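Local coordinates for protein putative hyaluronoglucosaminidase (Clostridium perfringens, PDB 6PWI) that probably hydrolyses terminal N-acetylhexosamine residues from glycans, as a family 84 glycoside hydrolase whose catalytic barrel forms part of this chain, at residues A[352-363]-A[379-390]; A[399-407]-A[426-434]. All blocks are in the same frame, centred on the assembly; numbering follows the deposited sequence.

Contact 1 of 2, residues A[352-363]-A[379-390]; sequences GTMPETIDIMWT and FEEAVGRQAFMW
With CG of Arg-385 set between its backbone N and carbonyl carbon (chi1 71°) and the chain bent again at chi3 (77°), the guanidinium curls into the loop 352-358, where four backbone carbonyls receive it. NH2 donates to Gly-352 O and, in a straighter bond, to Met-354 O at 2.9 Å; NH1 donates to Pro-355 O and approaches Ile-358 O in its carbonyl plane, on a lone pair, at 2.9 Å. Pro-355 O also accepts Ile-358 N of the type I turn, from the opposite face of its plane, so the arginine and the turn fix the same carbonyl. Ile-360 CD1 lies over one guanidinium face, and a water accepts from Arg-385 NE and donates to Gly-352 O and Val-383 O.

Farther along, the strands pair through Phe-388 N to Ile-360 O and Trp-390 N to Trp-362 O, the latter at 2.7 Å. Met-361, bent at chi3, lays CE over the centre of the Phe-388 ring, 3.5 Å from its centroid, as a CH-pi contact, with SD oblique to the same ring in a Met-aromatic contact. Trp-362, on the opposite sheet face, takes the edge of Phe-379 against its five-membered ring in an offset edge-to-face pair, planes at 66°. Phe-379 CZ meanwhile abuts Ile-360 CG2 at 3.6 Å. Beyond the strand, Thr-363 CG2 sits over a face of the Trp-390 indole, whose NE1 bonds Asn-392.

Parallel strands 359-362 and 387-391, joined through helix 373-383, form a beta-alpha-beta crossover of the TIM barrel, and the side chain of Trp-390 lies about 10 Å from that of Asp-299, the predicted proton donor.

Contact 2 of 2, residues A[399-407]-A[426-434]; sequences NNKRLLMGK and MQEAQASKV
Packing between the loops that follow the last two barrel strands is what this contact illustrates: segment 399-407, in the connection from strand 387-391 to strand 418-423, lies against the turn that follows the latter and leads into helix 433-444. At its middle, Met-426 reaches across to the backbone of 403-404. Its SD accepts a weak but nearly straight hydrogen bond from Leu-404 N, 3.4 Å long with an N-H...S angle of 178°, and the bend at chi3 carries CE to within 3.4 Å of Leu-404 O.

Met-405 answers from the other segment. Bent at chi3 (101°), it brings CE against Ala-431 CB and to 3.7 Å from Val-434 CG2, while Val-434 CG1 lies 3.5 Å from Met-405 O. Phe-459 and Ile-462 of helix 451-462 also touch Val-434. Leu-403 crosses Glu-428 at about a right angle, its CD2 touching the aliphatic CG at 3.9 Å.

Two waters complete the interface. One donates to Leu-404 O and to Ala-431 O, 2.8 Å away. The other accepts from Asn-400 ND2 and donates to Asn-400 O and to Glu-428 OE2, while Asn-396 is the chief polar partner of the Glu-428 carboxylate. Within 426-434, Ser-432 OG donates to Glu-428 O and accepts from Met-426 N, which ties the backbone of Met-426 to the coil of chain that leads into helix 433-444.

Thioethers and methyls therefore supply most of the direct touching, whereas the polar groups meet largely through water, with sulfur standing in as a modest acceptor for one buried amide.

Both contacts are largely buried and belong to the same catalytic domain, yet they show two ways of closing a fold. Contact 1 holds successive strands of the barrel wall, so regular backbone pairing sets its geometry and a charged side chain organises the loop beside it. Contact 2, whose centre lies 29 Å away, joins irregular chain that follows the last two barrel strands and has no strand pairing; weak sulfur bonding, methyl packing and bridging waters take its place. Contact 1 comes first along the chain and buries more than twice the area, 921 against 412 Å². It also approaches the predicted catalytic site, whereas contact 2 faces helices 451-462 and 540-572.

Contact 1 of 2, residues A[352-363]-A[379-390]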
loop_
_atom_site.group_PDB
_atom_site.type_symbol
_atom_site.label_atom_id
_atom_site.label_comp_id
_atom_site.label_asym_id
_atom_site.label_seq_id
_atom_site.Cartn_x
_atom_site.Cartn_y
_atom_site.Cartn_z
ATOM N N GLY A 352 15.568 -17.517 -15.783
ATOM C CA GLY A 352 14.318 -17.807 -16.465
ATOM C C GLY A 352 14.087 -19.297 -16.714
ATOM O O GLY A 352 12.999 -19.682 -17.133
ATOM N N THR A 353 15.105 -20.129 -16.462
ATOM C CA THR A 353 14.951 -21.567 -16.638
ATOM C C THR A 353 14.485 -22.236 -15.344
ATOM O O THR A 353 14.265 -23.443 -15.337
ATOM C CB THR A 353 16.213 -22.257 -17.176
ATOM O OG1 THR A 353 17.198 -22.264 -16.142
ATOM C CG2 THR A 353 16.750 -21.622 -18.439
ATOM N N MET A 354 14.324 -21.467 -14.259
ATOM C CA MET A 354 13.778 -22.037 -13.038
ATOM C C MET A 354 12.285 -22.322 -13.223
ATOM O O MET A 354 11.687 -21.843 -14.184
ATOM C CB MET A 354 14.055 -21.155 -11.817
ATOM C CG MET A 354 13.247 -19.874 -11.748
ATOM S SD MET A 354 13.614 -18.967 -10.216
ATOM C CE MET A 354 15.372 -18.666 -10.390
ATOM N N PRO A 355 11.649 -23.173 -12.377
ATOM C CA PRO A 355 10.267 -23.599 -12.599
ATOM C C PRO A 355 9.338 -22.433 -12.912
ATOM O O PRO A 355 9.446 -21.375 -12.300
ATOM C CB PRO A 355 9.886 -24.233 -11.260
ATOM C CG PRO A 355 11.180 -24.813 -10.768
ATOM C CD PRO A 355 12.237 -23.816 -11.191
ATOM N N GLU A 356 8.414 -22.677 -13.850
ATOM C CA GLU A 356 7.513 -21.702 -14.446
ATOM C C GLU A 356 6.638 -20.999 -13.407
ATOM O O GLU A 356 6.140 -19.905 -13.659
ATOM C CB GLU A 356 6.579 -22.427 -15.411
ATOM C CG GLU A 356 7.033 -22.419 -16.859
ATOM C CD GLU A 356 5.888 -22.768 -17.803
ATOM O OE1 GLU A 356 5.509 -23.964 -17.861
ATOM O OE2 GLU A 356 5.346 -21.840 -18.451
ATOM N N THR A 357 6.428 -21.634 -12.251
ATOM C CA THR A 357 5.464 -21.150 -11.272
ATOM C C THR A 357 6.035 -19.995 -10.447
ATOM O O THR A 357 5.280 -19.273 -9.799
ATOM C CB THR A 357 5.039 -22.275 -10.320
ATOM O OG1 THR A 357 6.226 -22.812 -9.728
ATOM C CG2 THR A 357 4.225 -23.358 -10.999
ATOM N N ILE A 358 7.365 -19.837 -10.455
ATOM C CA ILE A 358 8.028 -18.880 -9.585
ATOM C C ILE A 358 7.853 -17.471 -10.149
ATOM O O ILE A 358 8.059 -17.245 -11.338
ATOM C CB ILE A 358 9.506 -19.264 -9.376
ATOM C CG1 ILE A 358 9.624 -20.618 -8.667
ATOM C CG2 ILE A 358 10.256 -18.170 -8.635
ATOM C CD1 ILE A 358 10.989 -21.263 -8.775
ATOM N N ASP A 359 7.468 -16.540 -9.271
ATOM C CA ASP A 359 7.292 -15.137 -9.610
ATOM C C ASP A 359 8.583 -14.366 -9.345
ATOM O O ASP A 359 8.968 -14.165 -8.195
ATOM C CB ASP A 359 6.094 -14.553 -8.859
ATOM C CG ASP A 359 4.856 -15.404 -9.077
ATOM O OD1 ASP A 359 4.481 -15.589 -10.260
ATOM O OD2 ASP A 359 4.312 -15.927 -8.072
ATOM N N ILE A 360 9.243 -13.942 -10.427
ATOM C CA ILE A 360 10.504 -13.223 -10.339
ATOM C C ILE A 360 10.216 -11.720 -10.320
ATOM O O ILE A 360 9.412 -11.224 -11.111
ATOM C CB ILE A 360 11.420 -13.644 -11.504
ATOM C CG1 ILE A 360 11.792 -15.126 -11.398
ATOM C CG2 ILE A 360 12.642 -12.741 -11.578
ATOM C CD1 ILE A 360 12.134 -15.794 -12.714
ATOM N N MET A 361 10.873 -11.005 -9.402
ATOM C CA MET A 361 10.578 -9.603 -9.156
ATOM C C MET A 361 11.531 -8.708 -9.947
ATOM O O MET A 361 12.533 -9.173 -10.489
ATOM C CB MET A 361 10.676 -9.262 -7.668
ATOM C CG MET A 361 9.751 -10.090 -6.814
ATOM S SD MET A 361 9.394 -9.277 -5.244
ATOM C CE MET A 361 8.101 -8.144 -5.755
ATOM N N TRP A 362 11.198 -7.413 -9.979
ATOM C CA TRP A 362 11.797 -6.431 -10.865
ATOM C C TRP A 362 11.418 -5.056 -10.333
ATOM O O TRP A 362 10.269 -4.861 -9.934
ATOM C CB TRP A 362 11.220 -6.636 -12.268
ATOM C CG TRP A 362 11.862 -5.884 -13.394
ATOM C CD1 TRP A 362 11.296 -4.901 -14.159
ATOM C CD2 TRP A 362 13.170 -6.114 -13.940
ATOM N NE1 TRP A 362 12.170 -4.494 -15.134
ATOM C CE2 TRP A 362 13.328 -5.217 -15.018
ATOM C CE3 TRP A 362 14.218 -6.984 -13.616
ATOM C CZ2 TRP A 362 14.496 -5.166 -15.772
ATOM C CZ3 TRP A 362 15.373 -6.932 -14.360
ATOM C CH2 TRP A 362 15.502 -6.039 -15.425
ATOM N N THR A 363 12.371 -4.115 -10.326
ATOM C CA THR A 363 12.054 -2.792 -9.813
ATOM C C THR A 363 11.869 -1.800 -10.956
ATOM O O THR A 363 11.479 -0.660 -10.707
ATOM C CB THR A 363 13.054 -2.295 -8.760
ATOM O OG1 THR A 363 14.247 -1.898 -9.437
ATOM C CG2 THR A 363 13.344 -3.322 -7.687
ATOM N N PHE A 379 11.890 -7.091 -19.537
ATOM C CA PHE A 379 11.968 -8.177 -18.576
ATOM C C PHE A 379 11.497 -9.476 -19.223
ATOM O O PHE A 379 12.141 -10.511 -19.063
ATOM C CB PHE A 379 11.138 -7.872 -17.325
ATOM C CG PHE A 379 11.192 -8.962 -16.283
ATOM C CD1 PHE A 379 12.091 -8.890 -15.228
ATOM C CD2 PHE A 379 10.366 -10.074 -16.369
ATOM C CE1 PHE A 379 12.149 -9.896 -14.275
ATOM C CE2 PHE A 379 10.431 -11.084 -15.423
ATOM C CZ PHE A 379 11.318 -10.990 -14.376
ATOM N N GLU A 380 10.374 -9.402 -19.948
ATOM C CA GLU A 380 9.774 -10.575 -20.561
ATOM C C GLU A 380 10.709 -11.157 -21.622
ATOM O O GLU A 380 10.911 -12.367 -21.668
ATOM C CB GLU A 380 8.373 -10.271 -21.104
ATOM C CG GLU A 380 7.650 -11.515 -21.598
ATOM C CD GLU A 380 6.148 -11.424 -21.814
ATOM O OE1 GLU A 380 5.547 -10.372 -21.493
ATOM O OE2 GLU A 380 5.574 -12.418 -22.301
ATOM N N GLU A 381 11.281 -10.285 -22.458
ATOM C CA GLU A 381 12.203 -10.670 -23.515
ATOM C C GLU A 381 13.431 -11.361 -22.911
ATOM O O GLU A 381 13.960 -12.302 -23.497
ATOM C CB GLU A 381 12.562 -9.418 -24.322
ATOM C CG GLU A 381 13.037 -9.671 -25.743
ATOM C CD GLU A 381 13.021 -8.451 -26.664
ATOM O OE1 GLU A 381 12.239 -7.498 -26.393
ATOM O OE2 GLU A 381 13.786 -8.447 -27.661
ATOM N N ALA A 382 13.871 -10.908 -21.727
ATOM C CA ALA A 382 15.124 -11.352 -21.132
ATOM C C ALA A 382 14.940 -12.620 -20.294
ATOM O O ALA A 382 15.803 -13.496 -20.283
ATOM C CB ALA A 382 15.727 -10.238 -20.309
ATOM N N VAL A 383 13.820 -12.708 -19.571
ATOM C CA VAL A 383 13.655 -13.746 -18.568
ATOM C C VAL A 383 12.793 -14.878 -19.131
ATOM O O VAL A 383 13.078 -16.048 -18.876
ATOM C CB VAL A 383 13.100 -13.171 -17.249
ATOM C CG1 VAL A 383 12.786 -14.255 -16.230
ATOM C CG2 VAL A 383 14.038 -12.136 -16.647
ATOM N N GLY A 384 11.736 -14.524 -19.878
ATOM C CA GLY A 384 10.865 -15.509 -20.500
ATOM C C GLY A 384 9.456 -15.533 -19.906
ATOM O O GLY A 384 8.618 -16.325 -20.330
ATOM N N ARG A 385 9.195 -14.664 -18.924
ATOM C CA ARG A 385 7.897 -14.585 -18.270
ATOM C C ARG A 385 7.677 -13.150 -17.796
ATOM O O ARG A 385 8.607 -12.352 -17.763
ATOM C CB ARG A 385 7.833 -15.568 -17.096
ATOM C CG ARG A 385 8.684 -15.163 -15.901
ATOM C CD ARG A 385 8.841 -16.245 -14.852
ATOM N NE ARG A 385 9.798 -17.254 -15.282
ATOM C CZ ARG A 385 10.053 -18.388 -14.636
ATOM N NH1 ARG A 385 9.427 -18.667 -13.503
ATOM N NH2 ARG A 385 10.952 -19.226 -15.122
ATOM N N GLN A 386 6.442 -12.828 -17.412
ATOM C CA GLN A 386 6.121 -11.483 -16.972
ATOM C C GLN A 386 6.666 -11.233 -15.568
ATOM O O GLN A 386 6.827 -12.164 -14.780
ATOM C CB GLN A 386 4.615 -11.272 -17.039
ATOM C CG GLN A 386 4.086 -11.296 -18.461
ATOM C CD GLN A 386 2.624 -10.936 -18.488
ATOM O OE1 GLN A 386 1.881 -11.192 -17.537
ATOM N NE2 GLN A 386 2.212 -10.320 -19.585
ATOM N N ALA A 387 6.932 -9.954 -15.270
ATOM C CA ALA A 387 7.576 -9.556 -14.031
ATOM C C ALA A 387 6.557 -9.391 -12.909
ATOM O O ALA A 387 5.378 -9.133 -13.147
ATOM C CB ALA A 387 8.341 -8.276 -14.245
ATOM N N PHE A 388 7.044 -9.559 -11.681
ATOM C CA PHE A 388 6.349 -9.135 -10.480
ATOM C C PHE A 388 7.046 -7.864 -9.996
ATOM O O PHE A 388 8.228 -7.895 -9.654
ATOM C CB PHE A 388 6.321 -10.299 -9.478
ATOM C CG PHE A 388 5.729 -10.032 -8.113
ATOM C CD1 PHE A 388 4.827 -8.996 -7.897
ATOM C CD2 PHE A 388 6.051 -10.851 -7.040
ATOM C CE1 PHE A 388 4.285 -8.765 -6.640
ATOM C CE2 PHE A 388 5.500 -10.630 -5.786
ATOM C CZ PHE A 388 4.625 -9.583 -5.586
ATOM N N MET A 389 6.315 -6.743 -10.012
ATOM C CA MET A 389 6.899 -5.427 -9.816
ATOM C C MET A 389 7.120 -5.171 -8.326
ATOM O O MET A 389 6.198 -5.317 -7.524
ATOM C CB MET A 389 5.972 -4.352 -10.394
ATOM C CG MET A 389 6.311 -2.940 -9.958
ATOM S SD MET A 389 7.630 -2.281 -10.980
ATOM C CE MET A 389 7.675 -0.573 -10.437
ATOM N N TRP A 390 8.362 -4.811 -7.978
ATOM C CA TRP A 390 8.724 -4.259 -6.682
ATOM C C TRP A 390 8.838 -2.744 -6.843
ATOM O O TRP A 390 9.750 -2.262 -7.521
ATOM C CB TRP A 390 10.042 -4.898 -6.211
ATOM C CG TRP A 390 10.709 -4.327 -4.989
ATOM C CD1 TRP A 390 10.774 -3.017 -4.595
ATOM C CD2 TRP A 390 11.479 -5.064 -4.015
ATOM N NE1 TRP A 390 11.492 -2.895 -3.434
ATOM C CE2 TRP A 390 11.941 -4.133 -3.054
ATOM C CE3 TRP A 390 11.805 -6.418 -3.850
ATOM C CZ2 TRP A 390 12.715 -4.515 -1.957
ATOM C CZ3 TRP A 390 12.579 -6.791 -2.769
ATOM C CH2 TRP A 390 13.029 -5.852 -1.837
HETATM O O HOH W 1 10.819 -17.487 -17.836
#

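Contact 2 of 2, residues A[399-407]-A[426-434]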
loop_
_atom_site.group_PDB
_atom_site.type_symbol
_atom_site.label_atom_id
_atom_site.label_comp_id
_atom_site.label_asym_id
_atom_site.label_seq_id
_atom_site.Cartn_x
_atom_site.Cartn_y
_atom_site.Cartn_z
ATOM N N ASN A 399 15.771 9.541 1.390
ATOM C CA ASN A 399 15.730 10.878 1.967
ATOM C C ASN A 399 14.862 10.877 3.223
ATOM O O ASN A 399 13.652 11.097 3.157
ATOM C CB ASN A 399 15.213 11.935 0.984
ATOM C CG ASN A 399 15.441 13.353 1.481
ATOM O OD1 ASN A 399 15.779 13.566 2.649
ATOM N ND2 ASN A 399 15.265 14.331 0.602
ATOM N N ASN A 400 15.508 10.681 4.376
ATOM C CA ASN A 400 14.792 10.429 5.616
ATOM C C ASN A 400 14.098 11.688 6.128
ATOM O O ASN A 400 13.291 11.607 7.054
ATOM C CB ASN A 400 15.685 9.776 6.667
ATOM C CG ASN A 400 15.776 8.283 6.447
ATOM O OD1 ASN A 400 16.798 7.799 5.964
ATOM N ND2 ASN A 400 14.698 7.560 6.742
ATOM N N LYS A 401 14.411 12.832 5.509
ATOM C CA LYS A 401 13.824 14.104 5.889
ATOM C C LYS A 401 12.384 14.175 5.389
ATOM O O LYS A 401 11.630 15.056 5.800
ATOM C CB LYS A 401 14.666 15.262 5.344
ATOM C CG LYS A 401 16.049 15.406 5.969
ATOM C CD LYS A 401 16.748 16.694 5.588
ATOM C CE LYS A 401 17.863 16.483 4.589
ATOM N NZ LYS A 401 17.344 16.171 3.236
ATOM N N ARG A 402 12.001 13.225 4.526
ATOM C CA ARG A 402 10.727 13.305 3.828
ATOM C C ARG A 402 9.716 12.312 4.395
ATOM O O ARG A 402 10.073 11.201 4.773
ATOM C CB ARG A 402 10.935 13.004 2.343
ATOM C CG ARG A 402 11.811 14.020 1.631
ATOM C CD ARG A 402 11.220 15.418 1.576
ATOM N NE ARG A 402 12.143 16.149 0.725
ATOM C CZ ARG A 402 13.098 16.951 1.174
ATOM N NH1 ARG A 402 13.201 17.185 2.472
ATOM N NH2 ARG A 402 13.926 17.530 0.320
ATOM N N LEU A 403 8.457 12.748 4.481
ATOM C CA LEU A 403 7.328 11.840 4.407
ATOM C C LEU A 403 6.840 11.878 2.965
ATOM O O LEU A 403 6.780 12.950 2.370
ATOM C CB LEU A 403 6.219 12.315 5.348
ATOM C CG LEU A 403 6.478 12.154 6.842
ATOM C CD1 LEU A 403 5.211 12.455 7.629
ATOM C CD2 LEU A 403 6.990 10.758 7.172
ATOM N N LEU A 404 6.524 10.711 2.398
ATOM C CA LEU A 404 6.044 10.665 1.024
ATOM C C LEU A 404 4.603 10.160 1.008
ATOM O O LEU A 404 4.362 8.961 1.128
ATOM C CB LEU A 404 6.976 9.783 0.184
ATOM C CG LEU A 404 8.452 10.186 0.213
ATOM C CD1 LEU A 404 9.311 9.179 -0.545
ATOM C CD2 LEU A 404 8.633 11.592 -0.346
ATOM N N MET A 405 3.655 11.095 0.884
ATOM C CA MET A 405 2.245 10.755 0.977
ATOM C C MET A 405 1.471 11.353 -0.200
ATOM O O MET A 405 0.295 11.694 -0.063
ATOM C CB MET A 405 1.646 11.265 2.294
ATOM C CG MET A 405 2.258 10.661 3.549
ATOM S SD MET A 405 1.674 11.516 5.042
ATOM C CE MET A 405 0.426 10.371 5.618
ATOM N N GLY A 406 2.133 11.467 -1.358
ATOM C CA GLY A 406 1.478 11.970 -2.550
ATOM C C GLY A 406 0.698 10.877 -3.277
ATOM O O GLY A 406 0.694 9.727 -2.853
ATOM N N LYS A 407 0.058 11.249 -4.387
ATOM C CA LYS A 407 -0.699 10.321 -5.212
ATOM C C LYS A 407 0.246 9.347 -5.918
ATOM O O LYS A 407 1.460 9.547 -5.935
ATOM C CB LYS A 407 -1.489 11.123 -6.248
ATOM C CG LYS A 407 -0.627 11.902 -7.233
ATOM C CD LYS A 407 -1.371 13.007 -7.936
ATOM C CE LYS A 407 -0.630 13.518 -9.150
ATOM N NZ LYS A 407 -1.497 14.390 -9.974
ATOM N N MET A 426 7.727 3.425 3.716
ATOM C CA MET A 426 8.602 4.186 4.599
ATOM C C MET A 426 8.781 3.443 5.917
ATOM O O MET A 426 7.995 2.564 6.251
ATOM C CB MET A 426 7.981 5.545 4.927
ATOM C CG MET A 426 7.694 6.407 3.725
ATOM S SD MET A 426 6.824 7.910 4.241
ATOM C CE MET A 426 5.124 7.387 4.009
ATOM N N GLN A 427 9.787 3.844 6.697
ATOM C CA GLN A 427 9.912 3.321 8.048
ATOM C C GLN A 427 8.758 3.837 8.910
ATOM O O GLN A 427 8.515 3.319 9.999
ATOM C CB GLN A 427 11.287 3.645 8.631
ATOM C CG GLN A 427 11.465 5.109 8.992
ATOM C CD GLN A 427 12.753 5.358 9.736
ATOM O OE1 GLN A 427 13.717 4.595 9.639
ATOM N NE2 GLN A 427 12.774 6.446 10.490
ATOM N N GLU A 428 8.045 4.852 8.406
ATOM C CA GLU A 428 6.857 5.379 9.063
ATOM C C GLU A 428 5.643 4.597 8.568
ATOM O O GLU A 428 5.125 4.858 7.477
ATOM C CB GLU A 428 6.698 6.881 8.805
ATOM C CG GLU A 428 7.731 7.732 9.513
ATOM C CD GLU A 428 9.102 7.752 8.857
ATOM O OE1 GLU A 428 9.204 7.341 7.684
ATOM O OE2 GLU A 428 10.071 8.171 9.524
ATOM N N ALA A 429 5.197 3.643 9.393
ATOM C CA ALA A 429 4.239 2.641 8.956
ATOM C C ALA A 429 2.875 3.265 8.660
ATOM O O ALA A 429 2.325 3.053 7.581
ATOM C CB ALA A 429 4.161 1.521 9.961
ATOM N N GLN A 430 2.342 4.041 9.610
ATOM C CA GLN A 430 1.015 4.631 9.483
ATOM C C GLN A 430 0.941 5.561 8.269
ATOM O O GLN A 430 -0.008 5.482 7.496
ATOM C CB GLN A 430 0.618 5.337 10.780
ATOM C CG GLN A 430 0.474 4.395 11.966
ATOM C CD GLN A 430 -0.745 3.513 11.849
ATOM O OE1 GLN A 430 -1.834 3.966 11.509
ATOM N NE2 GLN A 430 -0.570 2.234 12.131
ATOM N N ALA A 431 1.958 6.416 8.091
ATOM C CA ALA A 431 2.051 7.330 6.961
ATOM C C ALA A 431 2.040 6.570 5.635
ATOM O O ALA A 431 1.608 7.108 4.615
ATOM C CB ALA A 431 3.286 8.179 7.095
ATOM N N SER A 432 2.511 5.320 5.655
ATOM C CA SER A 432 2.594 4.503 4.457
ATOM C C SER A 432 1.211 4.076 3.966
ATOM O O SER A 432 1.076 3.594 2.840
ATOM C CB SER A 432 3.476 3.309 4.687
ATOM O OG SER A 432 4.820 3.720 4.854
ATOM N N LYS A 433 0.182 4.256 4.801
ATOM C CA LYS A 433 -1.142 3.766 4.437
ATOM C C LYS A 433 -1.638 4.421 3.149
ATOM O O LYS A 433 -2.435 3.810 2.435
ATOM C CB LYS A 433 -2.161 3.904 5.574
ATOM C CG LYS A 433 -2.006 2.871 6.683
ATOM C CD LYS A 433 -2.861 3.191 7.878
ATOM C CE LYS A 433 -2.781 2.167 8.984
ATOM N NZ LYS A 433 -3.927 2.359 9.898
ATOM N N VAL A 434 -1.143 5.635 2.856
ATOM C CA VAL A 434 -1.532 6.386 1.668
ATOM C C VAL A 434 -1.139 5.593 0.420
ATOM O O VAL A 434 -1.956 5.389 -0.482
ATOM C CB VAL A 434 -0.930 7.808 1.667
ATOM C CG1 VAL A 434 -1.200 8.558 0.372
ATOM C CG2 VAL A 434 -1.375 8.635 2.869
HETATM O O HOH W 2 12.371 9.100 8.085
HETATM O O HOH W 3 2.220 6.866 1.936
#